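Local atomic coordinates of lactaldehyde dehydrogenase (Methanocaldococcus jannaschii, PDB entry 3PQA), a protein that oxidises lactaldehyde to lactate with NAD, which it prefers over NADP, in the biosynthesis of coenzyme F420. Residues Val329-Leu342 and Phe351-Leu364. Numbering follows the deposited sequence. Where two conformers were deposited one is given.
Sequences VVEKAIDEGGKLLL and FYPTILEVDRDNIL
Lys339 and Glu357 pair as antiparallel strand neighbours, Lys339 N to Glu357 O at 2.9 Å and Glu357 N to Lys339 O returning the bond. Further along, Leu341 and Leu342 both give their N-H to Ile355 O, the mark of a classic beta bulge. At the other end, a Schellman motif closes the helix, and Ala333 O takes both Gly338 N and Asn362 ND2, the latter at 3.0 Å, with the oxygen lying nearly in the plane of the Asn362 amide. Asn362 OD1 meanwhile accepts from Leu364 N in an Asx turn. Glu336, its chain extended beyond CG, offers the syn lone pair of OE1 to Ile363 N (2.7 Å), while OE2 holds Lys332 NZ. A leucine in its place would probably leave Ile363 N without its acceptor and Lys332 without its salt-bridge mate. A water joins Lys339 NZ to Glu357 OE1, and Glu357 OE2 forms a salt bridge with Arg378. Among the apolar groups, Leu356 CD2 reaches Ile334 CG1 at 3.8 Å; Leu364 CD1 presses on Ala333 CB at 3.7 Å. Helix 320-335 thus packs on one face of this hairpin, at the edge of a mixed sheet of the aldehyde dehydrogenase fold away from the active-site residues; helix 288-300 meets Leu341 and Ile355 on the other, and strand 373-379 runs parallel beyond strand 350-357.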
loop_
_atom_site.group_PDB
_atom_site.type_symbol
_atom_site.label_atom_id
_atom_site.label_comp_id
_atom_site.label_asym_id
_atom_site.label_seq_id
_atom_site.Cartn_x
_atom_site.Cartn_y
_atom_site.Cartn_z
ATOM N N VAL B 329 45.624 3.383 -15.324
ATOM C CA VAL B 329 44.419 3.518 -16.126
ATOM C C VAL B 329 44.390 4.896 -16.784
ATOM O O VAL B 329 44.045 5.025 -17.960
ATOM C CB VAL B 329 43.141 3.282 -15.277
ATOM C CG1 VAL B 329 41.896 3.502 -16.104
ATOM C CG2 VAL B 329 43.137 1.862 -14.696
ATOM N N VAL B 330 44.764 5.926 -16.036
ATOM C CA VAL B 330 44.842 7.273 -16.611
ATOM C C VAL B 330 45.869 7.307 -17.757
ATOM O O VAL B 330 45.577 7.805 -18.841
ATOM C CB VAL B 330 45.105 8.355 -15.532
ATOM C CG1 VAL B 330 45.312 9.731 -16.165
ATOM C CG2 VAL B 330 43.940 8.403 -14.553
ATOM N N GLU B 331 47.044 6.726 -17.521
ATOM C CA GLU B 331 48.070 6.597 -18.563
ATOM C C GLU B 331 47.542 5.930 -19.833
ATOM O O GLU B 331 47.778 6.421 -20.937
ATOM C CB GLU B 331 49.273 5.823 -18.027
ATOM C CG GLU B 331 50.166 6.650 -17.126
ATOM C CD GLU B 331 51.351 5.866 -16.581
ATOM O OE1 GLU B 331 51.770 4.863 -17.217
ATOM O OE2 GLU B 331 51.875 6.270 -15.522
ATOM N N LYS B 332 46.824 4.820 -19.663
ATOM C CA LYS B 332 46.161 4.131 -20.773
ATOM C C LYS B 332 45.160 5.050 -21.484
ATOM O O LYS B 332 45.166 5.146 -22.710
ATOM C CB LYS B 332 45.484 2.847 -20.272
ATOM C CG LYS B 332 44.845 1.958 -21.341
ATOM C CD LYS B 332 45.889 1.115 -22.084
ATOM C CE LYS B 332 45.222 0.095 -23.004
ATOM N NZ LYS B 332 44.717 0.743 -24.247
ATOM N N ALA B 333 44.319 5.733 -20.704
ATOM C CA ALA B 333 43.327 6.657 -21.251
ATOM C C ALA B 333 43.977 7.717 -22.142
ATOM O O ALA B 333 43.436 8.071 -23.194
ATOM C CB ALA B 333 42.541 7.318 -20.125
ATOM N N ILE B 334 45.140 8.204 -21.714
ATOM C CA ILE B 334 45.911 9.192 -22.474
ATOM C C ILE B 334 46.523 8.551 -23.731
ATOM O O ILE B 334 46.470 9.144 -24.810
ATOM C CB ILE B 334 46.987 9.889 -21.587
ATOM C CG1 ILE B 334 46.313 10.722 -20.487
ATOM C CG2 ILE B 334 47.907 10.791 -22.426
ATOM C CD1 ILE B 334 47.254 11.189 -19.386
ATOM N N ASP B 335 47.076 7.344 -23.577
ATOM C CA ASP B 335 47.610 6.544 -24.696
ATOM C C ASP B 335 46.587 6.380 -25.808
ATOM O O ASP B 335 46.937 6.404 -26.986
ATOM C CB ASP B 335 47.996 5.137 -24.229
ATOM C CG ASP B 335 49.394 5.053 -23.661
ATOM O OD1 ASP B 335 50.069 6.098 -23.514
ATOM O OD2 ASP B 335 49.828 3.916 -23.355
ATOM N N GLU B 336 45.326 6.197 -25.412
ATOM C CA GLU B 336 44.209 6.007 -26.335
ATOM C C GLU B 336 43.747 7.313 -26.978
ATOM O O GLU B 336 42.853 7.313 -27.832
ATOM C CB GLU B 336 43.038 5.333 -25.615
ATOM C CG GLU B 336 43.319 3.897 -25.185
ATOM C CD GLU B 336 42.149 3.241 -24.484
ATOM O OE1 GLU B 336 41.177 3.941 -24.135
ATOM O OE2 GLU B 336 42.203 2.013 -24.275
ATOM N N GLY B 337 44.352 8.423 -26.560
ATOM C CA GLY B 337 44.084 9.717 -27.168
ATOM C C GLY B 337 43.328 10.684 -26.280
ATOM O O GLY B 337 42.963 11.770 -26.725
ATOM N N GLY B 338 43.085 10.287 -25.031
ATOM C CA GLY B 338 42.460 11.178 -24.051
ATOM C C GLY B 338 43.298 12.415 -23.781
ATOM O O GLY B 338 44.521 12.336 -23.664
ATOM N N LYS B 339 42.632 13.560 -23.690
ATOM C CA LYS B 339 43.289 14.828 -23.451
ATOM C C LYS B 339 43.203 15.187 -21.973
ATOM O O LYS B 339 42.106 15.365 -21.434
ATOM C CB LYS B 339 42.648 15.920 -24.317
ATOM C CG LYS B 339 43.271 17.308 -24.170
ATOM C CD LYS B 339 42.486 18.338 -24.964
ATOM C CE LYS B 339 43.005 19.754 -24.734
ATOM N NZ LYS B 339 41.850 20.711 -24.747
ATOM N N LEU B 340 44.360 15.284 -21.322
ATOM C CA LEU B 340 44.419 15.627 -19.903
ATOM C C LEU B 340 44.167 17.116 -19.712
ATOM O O LEU B 340 44.877 17.951 -20.277
ATOM C CB LEU B 340 45.758 15.199 -19.275
ATOM C CG LEU B 340 45.921 15.396 -17.762
ATOM C CD1 LEU B 340 44.968 14.495 -16.961
ATOM C CD2 LEU B 340 47.366 15.157 -17.313
ATOM N N LEU B 341 43.147 17.438 -18.922
ATOM C CA LEU B 341 42.754 18.820 -18.673
ATOM C C LEU B 341 43.130 19.322 -17.283
ATOM O O LEU B 341 43.312 20.522 -17.085
ATOM C CB LEU B 341 41.250 18.989 -18.889
ATOM C CG LEU B 341 40.707 18.552 -20.250
ATOM C CD1 LEU B 341 39.214 18.789 -20.299
ATOM C CD2 LEU B 341 41.411 19.272 -21.404
ATOM N N LEU B 342 43.225 18.403 -16.324
ATOM C CA LEU B 342 43.576 18.736 -14.948
ATOM C C LEU B 342 44.094 17.498 -14.234
ATOM O O LEU B 342 43.614 16.394 -14.480
ATOM C CB LEU B 342 42.357 19.276 -14.183
ATOM C CG LEU B 342 42.592 19.688 -12.725
ATOM C CD1 LEU B 342 43.419 20.978 -12.657
ATOM C CD2 LEU B 342 41.294 19.839 -11.958
ATOM N N PHE B 351 45.352 11.062 -4.502
ATOM C CA PHE B 351 45.154 11.223 -5.934
ATOM C C PHE B 351 44.425 12.524 -6.220
ATOM O O PHE B 351 43.329 12.760 -5.702
ATOM C CB PHE B 351 44.395 10.034 -6.528
ATOM C CG PHE B 351 44.758 9.748 -7.956
ATOM C CD1 PHE B 351 44.298 10.566 -8.981
ATOM C CD2 PHE B 351 45.593 8.676 -8.270
ATOM C CE1 PHE B 351 44.638 10.322 -10.300
ATOM C CE2 PHE B 351 45.964 8.429 -9.590
ATOM C CZ PHE B 351 45.478 9.252 -10.613
ATOM N N TYR B 352 45.023 13.363 -7.064
ATOM C CA TYR B 352 44.467 14.692 -7.301
ATOM C C TYR B 352 43.305 14.664 -8.291
ATOM O O TYR B 352 43.281 13.820 -9.196
ATOM C CB TYR B 352 45.584 15.662 -7.734
ATOM C CG TYR B 352 46.490 15.976 -6.567
ATOM C CD1 TYR B 352 47.447 15.052 -6.137
ATOM C CD2 TYR B 352 46.348 17.161 -5.857
ATOM C CE1 TYR B 352 48.250 15.313 -5.035
ATOM C CE2 TYR B 352 47.151 17.440 -4.757
ATOM C CZ TYR B 352 48.094 16.506 -4.346
ATOM O OH TYR B 352 48.900 16.772 -3.262
ATOM N N PRO B 353 42.324 15.569 -8.104
ATOM C CA PRO B 353 41.229 15.708 -9.066
ATOM C C PRO B 353 41.763 15.714 -10.505
ATOM O O PRO B 353 42.638 16.523 -10.853
ATOM C CB PRO B 353 40.602 17.043 -8.668
ATOM C CG PRO B 353 40.736 17.036 -7.171
ATOM C CD PRO B 353 42.107 16.420 -6.919
ATOM N N THR B 354 41.257 14.778 -11.301
ATOM C CA THR B 354 41.764 14.508 -12.649
ATOM C C THR B 354 40.599 14.541 -13.645
ATOM O O THR B 354 39.552 13.929 -13.422
ATOM C CB THR B 354 42.517 13.157 -12.680
ATOM O OG1 THR B 354 43.686 13.257 -11.857
ATOM C CG2 THR B 354 42.931 12.768 -14.094
ATOM N N ILE B 355 40.779 15.289 -14.729
ATOM C CA ILE B 355 39.730 15.481 -15.710
ATOM C C ILE B 355 40.350 15.309 -17.090
ATOM O O ILE B 355 41.413 15.862 -17.365
ATOM C CB ILE B 355 39.116 16.889 -15.586
ATOM C CG1 ILE B 355 38.591 17.123 -14.163
ATOM C CG2 ILE B 355 38.015 17.114 -16.640
ATOM C CD1 ILE B 355 38.133 18.540 -13.907
ATOM N N LEU B 356 39.695 14.519 -17.936
ATOM C CA LEU B 356 40.144 14.325 -19.304
ATOM C C LEU B 356 38.978 14.485 -20.256
ATOM O O LEU B 356 37.844 14.129 -19.922
ATOM C CB LEU B 356 40.724 12.922 -19.497
ATOM C CG LEU B 356 41.979 12.498 -18.732
ATOM C CD1 LEU B 356 41.606 11.919 -17.376
ATOM C CD2 LEU B 356 42.742 11.470 -19.537
ATOM N N GLU B 357 39.245 15.019 -21.445
ATOM C CA GLU B 357 38.268 14.922 -22.512
ATOM C C GLU B 357 38.615 13.688 -23.324
ATOM O O GLU B 357 39.773 13.503 -23.707
ATOM C CB GLU B 357 38.219 16.162 -23.411
ATOM C CG GLU B 357 37.289 15.920 -24.600
ATOM C CD GLU B 357 36.885 17.163 -25.373
ATOM O OE1 GLU B 357 37.304 18.280 -25.015
ATOM O OE2 GLU B 357 36.111 16.998 -26.339
ATOM N N VAL B 358 37.623 12.829 -23.548
ATOM C CA VAL B 358 37.841 11.565 -24.254
ATOM C C VAL B 358 36.725 11.293 -25.264
ATOM O O VAL B 358 35.717 12.015 -25.292
ATOM C CB VAL B 358 37.961 10.367 -23.260
ATOM C CG1 VAL B 358 38.999 10.649 -22.169
ATOM C CG2 VAL B 358 36.606 10.048 -22.619
ATOM N N ASP B 359 36.890 10.261 -26.090
ATOM C CA ASP B 359 35.781 9.820 -26.921
ATOM C C ASP B 359 35.095 8.603 -26.305
ATOM O O ASP B 359 35.622 8.007 -25.358
ATOM C CB ASP B 359 36.181 9.624 -28.396
ATOM C CG ASP B 359 37.056 8.411 -28.632
ATOM O OD1 ASP B 359 36.931 7.395 -27.916
ATOM O OD2 ASP B 359 37.875 8.480 -29.579
ATOM N N ARG B 360 33.931 8.249 -26.847
ATOM C CA ARG B 360 33.092 7.178 -26.289
ATOM C C ARG B 360 33.787 5.817 -26.175
ATOM O O ARG B 360 33.358 4.955 -25.405
ATOM C CB ARG B 360 31.790 7.044 -27.089
ATOM C CG ARG B 360 31.970 6.709 -28.571
ATOM C CD ARG B 360 30.616 6.513 -29.242
ATOM N NE ARG B 360 29.878 5.410 -28.633
ATOM C CZ ARG B 360 28.608 5.107 -28.899
ATOM N NH1 ARG B 360 27.912 5.834 -29.768
ATOM N NH2 ARG B 360 28.034 4.078 -28.285
ATOM N N ASP B 361 34.860 5.625 -26.941
ATOM C CA ASP B 361 35.568 4.341 -26.939
ATOM C C ASP B 361 36.692 4.246 -25.909
ATOM O O ASP B 361 37.304 3.191 -25.770
ATOM C CB ASP B 361 36.117 4.019 -28.334
ATOM C CG ASP B 361 35.025 3.890 -29.366
ATOM O OD1 ASP B 361 34.147 3.014 -29.211
ATOM O OD2 ASP B 361 35.040 4.675 -30.335
ATOM N N ASN B 362 36.948 5.335 -25.189
ATOM C CA ASN B 362 38.030 5.385 -24.208
ATOM C C ASN B 362 37.824 4.408 -23.053
ATOM O O ASN B 362 36.697 4.194 -22.618
ATOM C CB ASN B 362 38.190 6.813 -23.680
ATOM C CG ASN B 362 39.482 7.019 -22.913
ATOM O OD1 ASN B 362 39.561 6.734 -21.720
ATOM N ND2 ASN B 362 40.499 7.530 -23.595
ATOM N N ILE B 363 38.925 3.841 -22.561
ATOM C CA ILE B 363 38.908 2.903 -21.430
ATOM C C ILE B 363 38.122 3.417 -20.203
ATOM O O ILE B 363 37.462 2.632 -19.513
ATOM C CB ILE B 363 40.363 2.453 -21.035
ATOM C CG1 ILE B 363 40.348 1.305 -20.021
ATOM C CG2 ILE B 363 41.200 3.625 -20.536
ATOM C CD1 ILE B 363 39.840 -0.015 -20.586
ATOM N N LEU B 364 38.172 4.727 -19.954
ATOM C CA LEU B 364 37.483 5.309 -18.795
ATOM C C LEU B 364 35.964 5.192 -18.882
ATOM O O LEU B 364 35.284 5.165 -17.858
ATOM C CB LEU B 364 37.867 6.777 -18.599
ATOM C CG LEU B 364 39.316 7.072 -18.211
ATOM C CD1 LEU B 364 39.591 8.574 -18.185
ATOM C CD2 LEU B 364 39.668 6.429 -16.880
HETATM O O HOH W 1 39.046 20.082 -24.222
#